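Local atomic coordinates of Non-structural maintenance of chromosomes element 1 homolog (Xenopus laevis, PDB entry 7DG2), a protein that probably acts as a RING-type E3 ubiquitin ligase together with its MAGE partner, within the SMC5-SMC6 complex of chromosome maintenance and DNA repair. Residues M106-S112 with Y177-K182; Q148-L152 with H162-E168; Y94-E98 with L142-F146. All coordinates share one frame; numbering follows the deposited sequence.

Interaction 1. Residues M106-S112 with Y177-K182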
# COMPACT_ATOMS: atom_id res chain seq x y z
N MET A 106 -3.22 -11.93 17.67
CA MET A 106 -4.61 -12.11 17.27
C MET A 106 -5.30 -13.17 18.13
O MET A 106 -6.44 -12.97 18.57
CB MET A 106 -4.67 -12.49 15.79
CG MET A 106 -6.03 -13.01 15.34
SD MET A 106 -6.18 -13.11 13.53
CE MET A 106 -4.78 -14.13 13.12
N GLU A 107 -4.62 -14.29 18.39
CA GLU A 107 -5.22 -15.33 19.21
C GLU A 107 -5.52 -14.82 20.61
O GLU A 107 -6.60 -15.07 21.15
CB GLU A 107 -4.29 -16.55 19.27
CG GLU A 107 -4.74 -17.62 20.26
CD GLU A 107 -3.76 -18.78 20.37
OE1 GLU A 107 -4.13 -19.81 20.97
OE2 GLU A 107 -2.62 -18.66 19.85
N LEU A 108 -4.58 -14.09 21.22
CA LEU A 108 -4.83 -13.53 22.55
C LEU A 108 -5.98 -12.52 22.52
O LEU A 108 -6.81 -12.48 23.44
CB LEU A 108 -3.55 -12.90 23.09
CG LEU A 108 -3.58 -12.36 24.52
CD1 LEU A 108 -4.20 -13.41 25.41
CD2 LEU A 108 -2.15 -12.06 24.96
N ILE A 109 -6.05 -11.70 21.47
CA ILE A 109 -7.15 -10.75 21.32
C ILE A 109 -8.48 -11.50 21.23
O ILE A 109 -9.47 -11.11 21.86
CB ILE A 109 -6.91 -9.86 20.10
CG1 ILE A 109 -5.87 -8.79 20.44
CG2 ILE A 109 -8.22 -9.28 19.58
CD1 ILE A 109 -5.17 -8.18 19.21
N ILE A 110 -8.51 -12.60 20.49
CA ILE A 110 -9.74 -13.38 20.32
C ILE A 110 -10.15 -14.02 21.64
O ILE A 110 -11.33 -14.07 21.99
CB ILE A 110 -9.53 -14.43 19.22
CG1 ILE A 110 -9.42 -13.76 17.86
CG2 ILE A 110 -10.66 -15.46 19.23
CD1 ILE A 110 -8.92 -14.69 16.77
N LEU A 111 -9.16 -14.50 22.40
CA LEU A 111 -9.43 -15.18 23.67
C LEU A 111 -9.82 -14.21 24.78
O LEU A 111 -10.51 -14.60 25.72
CB LEU A 111 -8.20 -15.95 24.13
CG LEU A 111 -7.84 -17.26 23.45
CD1 LEU A 111 -6.46 -17.70 23.91
CD2 LEU A 111 -8.89 -18.30 23.78
N SER A 112 -9.35 -12.97 24.71
CA SER A 112 -9.51 -12.07 25.84
C SER A 112 -10.96 -11.64 26.01
O SER A 112 -11.72 -11.52 25.05
CB SER A 112 -8.63 -10.84 25.67
OG SER A 112 -9.12 -10.05 24.63
N TYR A 177 -10.28 -20.72 14.69
CA TYR A 177 -10.46 -20.57 16.13
C TYR A 177 -11.88 -20.93 16.55
O TYR A 177 -12.45 -20.31 17.45
CB TYR A 177 -10.13 -19.15 16.58
CG TYR A 177 -8.71 -18.69 16.28
CD1 TYR A 177 -7.67 -18.98 17.15
CD2 TYR A 177 -8.43 -17.96 15.14
CE1 TYR A 177 -6.38 -18.56 16.89
CE2 TYR A 177 -7.14 -17.53 14.87
CZ TYR A 177 -6.12 -17.83 15.75
OH TYR A 177 -4.84 -17.40 15.48
N GLN A 178 -12.47 -21.94 15.90
CA GLN A 178 -13.88 -22.24 16.15
C GLN A 178 -14.14 -22.58 17.62
O GLN A 178 -15.24 -22.31 18.13
CB GLN A 178 -14.34 -23.40 15.26
CG GLN A 178 -15.86 -23.57 15.27
CD GLN A 178 -16.32 -24.74 14.42
OE1 GLN A 178 -15.56 -25.67 14.15
NE2 GLN A 178 -17.58 -24.70 13.99
N ASP A 179 -13.15 -23.14 18.31
CA ASP A 179 -13.33 -23.49 19.71
C ASP A 179 -13.42 -22.28 20.63
O ASP A 179 -13.98 -22.39 21.73
CB ASP A 179 -12.18 -24.39 20.17
CG ASP A 179 -12.10 -25.69 19.39
OD1 ASP A 179 -13.07 -26.02 18.67
OD2 ASP A 179 -11.06 -26.38 19.50
N VAL A 180 -12.89 -21.12 20.22
CA VAL A 180 -12.72 -20.00 21.14
C VAL A 180 -13.24 -18.68 20.60
O VAL A 180 -13.47 -17.76 21.40
CB VAL A 180 -11.23 -19.86 21.52
CG1 VAL A 180 -10.75 -21.07 22.34
CG2 VAL A 180 -10.37 -19.67 20.27
N ALA A 181 -13.45 -18.52 19.30
CA ALA A 181 -13.88 -17.22 18.79
C ALA A 181 -15.30 -16.91 19.26
O ALA A 181 -16.17 -17.79 19.28
CB ALA A 181 -13.82 -17.19 17.26
N LYS A 182 -15.52 -15.66 19.64
CA LYS A 182 -16.85 -15.22 20.05
C LYS A 182 -17.73 -15.04 18.81
O LYS A 182 -17.37 -14.29 17.90
CB LYS A 182 -16.76 -13.91 20.82
CG LYS A 182 -15.99 -13.99 22.14
CD LYS A 182 -15.76 -12.61 22.73
CE LYS A 182 -14.82 -12.66 23.94
NZ LYS A 182 -13.48 -13.24 23.63
O HOH W 1 -2.73 -18.63 16.89
O HOH W 2 -12.40 -11.34 21.58
O HOH W 3 -13.54 -13.61 19.68
O HOH W 4 -13.27 -14.15 26.48

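Interaction 2. Residues Q148-L152 with H162-E168. With ACT (acetate ion), chain D.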
# COMPACT_ATOMS: atom_id res chain seq x y z
N GLN A 148 -0.03 1.26 11.55
CA GLN A 148 0.02 2.09 10.35
C GLN A 148 -0.69 1.43 9.18
O GLN A 148 -1.39 2.09 8.41
CB GLN A 148 1.48 2.40 10.01
CG GLN A 148 1.70 2.94 8.60
CD GLN A 148 1.22 4.37 8.45
OE1 GLN A 148 1.06 5.09 9.44
NE2 GLN A 148 0.97 4.79 7.21
N GLU A 149 -0.53 0.11 9.03
CA GLU A 149 -1.16 -0.61 7.93
C GLU A 149 -2.60 -1.02 8.21
O GLU A 149 -3.21 -1.72 7.39
CB GLU A 149 -0.34 -1.86 7.57
CG GLU A 149 1.10 -1.56 7.23
CD GLU A 149 1.23 -0.68 6.00
OE1 GLU A 149 0.66 -1.05 4.95
OE2 GLU A 149 1.91 0.37 6.09
N LYS A 150 -3.15 -0.62 9.36
CA LYS A 150 -4.55 -0.89 9.72
C LYS A 150 -4.83 -2.39 9.84
O LYS A 150 -5.90 -2.87 9.45
CB LYS A 150 -5.51 -0.22 8.74
CG LYS A 150 -5.43 1.29 8.83
CD LYS A 150 -6.25 1.94 7.73
CE LYS A 150 -6.63 3.36 8.09
NZ LYS A 150 -5.59 4.03 8.90
N TRP A 151 -3.89 -3.15 10.41
CA TRP A 151 -4.19 -4.50 10.86
C TRP A 151 -4.54 -4.52 12.34
O TRP A 151 -5.41 -5.29 12.76
CB TRP A 151 -3.01 -5.46 10.61
CG TRP A 151 -2.70 -5.55 9.15
CD1 TRP A 151 -1.54 -5.18 8.52
CD2 TRP A 151 -3.60 -5.99 8.13
NE1 TRP A 151 -1.66 -5.37 7.16
CE2 TRP A 151 -2.92 -5.87 6.89
CE3 TRP A 151 -4.92 -6.47 8.13
CZ2 TRP A 151 -3.51 -6.22 5.67
CZ3 TRP A 151 -5.51 -6.81 6.90
CH2 TRP A 151 -4.80 -6.69 5.69
N LEU A 152 -3.92 -3.65 13.12
CA LEU A 152 -4.26 -3.48 14.52
C LEU A 152 -4.70 -2.04 14.76
O LEU A 152 -4.37 -1.13 14.00
CB LEU A 152 -3.05 -3.80 15.43
CG LEU A 152 -2.51 -5.23 15.41
CD1 LEU A 152 -1.32 -5.35 16.35
CD2 LEU A 152 -3.60 -6.23 15.75
N HIS A 162 -8.00 -4.32 13.86
CA HIS A 162 -8.67 -3.26 13.10
C HIS A 162 -9.92 -3.81 12.43
O HIS A 162 -10.02 -5.00 12.13
CB HIS A 162 -7.70 -2.69 12.04
CG HIS A 162 -8.10 -1.35 11.50
ND1 HIS A 162 -9.10 -1.19 10.56
CD2 HIS A 162 -7.63 -0.11 11.76
CE1 HIS A 162 -9.24 0.09 10.28
NE2 HIS A 162 -8.36 0.77 11.00
N THR A 163 -10.89 -2.92 12.17
CA THR A 163 -12.04 -3.32 11.36
C THR A 163 -11.60 -4.00 10.06
O THR A 163 -12.18 -5.00 9.65
CB THR A 163 -12.91 -2.11 11.06
OG1 THR A 163 -13.34 -1.52 12.30
CG2 THR A 163 -14.14 -2.51 10.25
N ARG A 164 -10.56 -3.46 9.42
CA ARG A 164 -10.05 -4.07 8.19
C ARG A 164 -9.66 -5.52 8.41
O ARG A 164 -9.93 -6.39 7.57
CB ARG A 164 -8.84 -3.29 7.69
CG ARG A 164 -8.31 -3.85 6.36
CD ARG A 164 -6.84 -3.53 6.18
NE ARG A 164 -6.33 -3.88 4.85
CZ ARG A 164 -5.19 -3.41 4.37
NH1 ARG A 164 -4.46 -2.57 5.10
NH2 ARG A 164 -4.77 -3.75 3.17
N CYS A 165 -9.01 -5.80 9.54
CA CYS A 165 -8.56 -7.16 9.83
C CYS A 165 -9.75 -8.09 10.05
O CYS A 165 -9.77 -9.21 9.52
CB CYS A 165 -7.65 -7.14 11.05
SG CYS A 165 -6.87 -8.73 11.36
N ILE A 166 -10.74 -7.65 10.82
CA ILE A 166 -11.92 -8.48 11.04
C ILE A 166 -12.65 -8.74 9.72
O ILE A 166 -13.10 -9.87 9.45
CB ILE A 166 -12.85 -7.82 12.08
CG1 ILE A 166 -12.07 -7.57 13.37
CG2 ILE A 166 -14.09 -8.67 12.29
CD1 ILE A 166 -12.80 -6.63 14.36
N MET A 167 -12.76 -7.72 8.87
CA MET A 167 -13.46 -7.89 7.60
C MET A 167 -12.75 -8.92 6.73
O MET A 167 -13.40 -9.81 6.16
CB MET A 167 -13.56 -6.55 6.88
CG MET A 167 -14.58 -5.59 7.53
SD MET A 167 -14.63 -3.94 6.84
CE MET A 167 -15.30 -4.26 5.20
N GLU A 168 -11.42 -8.85 6.64
CA GLU A 168 -10.73 -9.80 5.78
C GLU A 168 -10.65 -11.19 6.39
O GLU A 168 -10.76 -12.20 5.68
CB GLU A 168 -9.32 -9.30 5.46
CG GLU A 168 -8.64 -10.17 4.41
CD GLU A 168 -7.34 -9.56 3.94
OE1 GLU A 168 -6.31 -9.76 4.61
OE2 GLU A 168 -7.38 -8.86 2.91
C ACT D . -2.41 -0.85 3.02
O ACT D . -1.95 -1.77 3.78
OXT ACT D . -2.78 -0.94 1.80
CH3 ACT D . -2.53 0.56 3.69

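Interaction 3. Residues Y94-E98 with L142-F146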
# COMPACT_ATOMS: atom_id res chain seq x y z
N TYR A 94 5.67 -8.78 5.62
CA TYR A 94 6.14 -9.16 6.95
C TYR A 94 6.90 -10.48 6.88
O TYR A 94 6.56 -11.37 6.10
CB TYR A 94 4.97 -9.26 7.95
CG TYR A 94 4.30 -7.93 8.18
CD1 TYR A 94 4.96 -6.92 8.86
CD2 TYR A 94 3.02 -7.66 7.68
CE1 TYR A 94 4.35 -5.67 9.08
CE2 TYR A 94 2.41 -6.42 7.88
CZ TYR A 94 3.08 -5.44 8.58
OH TYR A 94 2.48 -4.23 8.77
N ALA A 95 7.93 -10.58 7.73
CA ALA A 95 8.72 -11.80 7.82
C ALA A 95 7.95 -12.88 8.58
O ALA A 95 6.93 -12.63 9.23
CB ALA A 95 10.06 -11.51 8.50
N GLU A 96 8.47 -14.11 8.51
CA GLU A 96 7.78 -15.24 9.12
C GLU A 96 7.63 -15.05 10.62
O GLU A 96 6.56 -15.30 11.18
CB GLU A 96 8.52 -16.54 8.81
CG GLU A 96 8.30 -17.03 7.39
CD GLU A 96 8.84 -18.43 7.17
OE1 GLU A 96 8.73 -19.26 8.10
OE2 GLU A 96 9.38 -18.68 6.08
N ASN A 97 8.70 -14.61 11.31
CA ASN A 97 8.57 -14.47 12.76
C ASN A 97 7.64 -13.31 13.11
O ASN A 97 6.93 -13.37 14.12
CB ASN A 97 9.94 -14.31 13.44
CG ASN A 97 10.71 -13.08 12.99
OD1 ASN A 97 10.38 -12.45 11.98
ND2 ASN A 97 11.77 -12.76 13.73
N GLU A 98 7.61 -12.27 12.27
CA GLU A 98 6.67 -11.17 12.48
C GLU A 98 5.22 -11.62 12.36
O GLU A 98 4.37 -11.19 13.14
CB GLU A 98 6.97 -10.04 11.48
CG GLU A 98 8.39 -9.48 11.65
CD GLU A 98 8.71 -8.36 10.67
OE1 GLU A 98 9.47 -7.44 11.04
OE2 GLU A 98 8.22 -8.42 9.53
N LEU A 142 7.39 -3.20 15.08
CA LEU A 142 6.46 -4.03 14.34
C LEU A 142 5.02 -3.66 14.66
O LEU A 142 4.17 -3.59 13.77
CB LEU A 142 6.71 -5.51 14.64
CG LEU A 142 5.76 -6.49 13.96
CD1 LEU A 142 5.94 -6.44 12.43
CD2 LEU A 142 5.95 -7.94 14.46
N LEU A 143 4.73 -3.44 15.94
CA LEU A 143 3.38 -3.03 16.32
C LEU A 143 3.02 -1.70 15.67
O LEU A 143 1.88 -1.52 15.22
CB LEU A 143 3.27 -2.93 17.84
CG LEU A 143 3.31 -4.27 18.55
CD1 LEU A 143 3.39 -4.02 20.07
CD2 LEU A 143 2.07 -5.06 18.22
N GLN A 144 3.97 -0.78 15.58
CA GLN A 144 3.64 0.49 14.94
C GLN A 144 3.34 0.29 13.45
O GLN A 144 2.47 0.98 12.90
CB GLN A 144 4.77 1.50 15.13
CG GLN A 144 4.48 2.87 14.50
CD GLN A 144 3.15 3.48 14.98
OE1 GLN A 144 2.96 3.76 16.17
NE2 GLN A 144 2.22 3.70 14.04
N SER A 145 4.01 -0.67 12.82
CA SER A 145 3.69 -1.00 11.43
C SER A 145 2.29 -1.60 11.32
O SER A 145 1.51 -1.21 10.44
CB SER A 145 4.74 -1.95 10.85
OG SER A 145 4.37 -2.32 9.52
N PHE A 146 1.95 -2.56 12.19
CA PHE A 146 0.61 -3.14 12.16
C PHE A 146 -0.46 -2.08 12.33
O PHE A 146 -1.53 -2.17 11.74
CB PHE A 146 0.46 -4.22 13.24
CG PHE A 146 1.23 -5.49 12.98
CD1 PHE A 146 1.49 -5.92 11.69
CD2 PHE A 146 1.68 -6.27 14.03
CE1 PHE A 146 2.21 -7.09 11.44
CE2 PHE A 146 2.38 -7.45 13.81
CZ PHE A 146 2.65 -7.86 12.51

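Interaction 1. Residues M106-S112 with Y177-K182
Tyr-177 and Ile-110 meet at about a right angle, and the isoleucine lays its CD1 methyl over one face of the phenol ring. This CH-pi contact places CD1 4.0 Å from the centroid of the Tyr-177 ring, 21° off the ring normal and displaced toward CD2. Isoleucine branching lets one residue serve two partners: with CG1 anti to the carbonyl carbon (chi1 -69°), CD1 reaches the ring while CG2 rests 3.7 Å from CA of Ala-181. Glu-107 crosses the tyrosine near its hydroxyl end, its CB 3.8 Å from CE1 of Tyr-177. One water joins the two polar ends, donating to OE2 of Glu-107 and hydrogen-bonding to OH of Tyr-177; the same carboxylate forms a salt bridge with Lys-104. On the more exposed flank, CD2 of Leu-111 presses obliquely against Val-180, 3.6 Å from its CB.

Lys-182 reaches the C-terminal end of helix 96-111. Its chain runs extended to CE and bends at the last torsion (chi4 59°), bringing NZ to carbonyls at and just beyond the end of the helix. NZ donates to O of Ser-112 at 2.8 Å, from above the carbonyl plane, and also lies 2.8 Å from O of Ile-110. A water links NZ to O of Leu-111, so the ammonium group probably complements the negative end of the helix dipole.

The contact joins the C-terminal end of helix 96-111 to the turn that follows helix 163-176. Ile-173 of that helix packs on both Ile-110 and Ala-181, while Lys-182 pairs through its backbone with Ala-191 of the zinc-finger region, which begins just after it.

Interaction 2. Residues Q148-L152 with H162-E168
A cation-pi stack backed by a backbone hydrogen bond joins the turn after helix 136-148 to the start of helix 163-176, the two ends of a beta hairpin in the helix-turn-helix-related part of Nse1. The guanidinium of Arg-164 lies flat on the Trp-151 indole, centres 4.0 Å apart and planes at 21°. Its extended arm puts CD over the face of the indole's six-membered ring. N of His-162 donates almost straight to O of Trp-151 at 3.0 Å, closing the hairpin base.

His-162 is the N-cap of the helix: ND1 accepts from N of Arg-164 at 2.9 Å, with the donor in the imidazole plane. That bond helps to fix the ring's rotation, as NE2 bonds a glycerol, and presents a face to CB of Lys-150, which ends the preceding helix in a Schellman motif.

OE1 of Glu-168 accepts from the backbone N of Met-71 and of Leu-72 of the Nse4 chain. The guanidinium edge meets O of Glu-149, 2.7 Å from NH1, and an acetate oxygen to which NH1 donates; glycerol and acetate probably come from the crystallisation liquor. OE1 of Glu-149 lies 2.9 Å from that acetate O, while buried O of Lys-150 has no partner, probably a polar cost of the contact.

Interaction 3. Residues Y94-E98 with L142-F146
The ring of Tyr-94 receives the edge of Phe-146 on one face, an edge-to-face (T-shaped) pair with centroids 4.7 Å apart and planes at 60°. CE1 of Phe-146 stands over the centre of the tyrosine ring, 3.4 Å from its CZ, a close fit. OG of Ser-145 approaches the edge of the Tyr-94 ring, as does OE2 of Glu-98. Around the Phe-146 ring, O of Glu-98 lies at the edge, 3.8 Å from CZ.

This is helix-to-helix packing in the helix-turn-helix-related part of Nse1: the start of helix 96-111 and the residues leading into it lean on helix 136-148. Leu-142, one turn before Phe-146, fills the angle between Tyr-94 and Glu-98. With CG anti to the backbone N (chi1 178°), a chi2 of 65° turns CD1 toward CD1 of Tyr-94 at 3.7 Å and CD2 toward CB of Glu-98. Phe-146 also meets Phe-102 edge-to-face, so the tyrosine contact continues into an aromatic cluster.

Glu-98 turns back over the helix start, where its OE2 accepts from N of the N-cap residue Ala-95 at 2.8 Å. At the phenol end, OH of Tyr-94 and OG of Ser-145 share a hydrogen bond of 2.8 Å.

From the N terminus, the chain first reaches 94-98, opening interaction 3, and then 106-112, opening interaction 1; they lie at the start and the end of helix 96-111. Interaction 3 closes at 142-146 while interaction 1 is still open, so these two loops cross. Interaction 2 follows in series with interaction 3, its short hairpin loop running from 148-152 to 162-168 and lying wholly within the longer loop that interaction 1 closes at 177-182. Neighbouring contacts touch: O of Phe-146 probably accepts from N of Trp-151, and Ile-109 packs on Leu-152. Together they tie helices 96-111, 136-148 and 163-176 and the hairpin into one unit, with the zinc-binding region following.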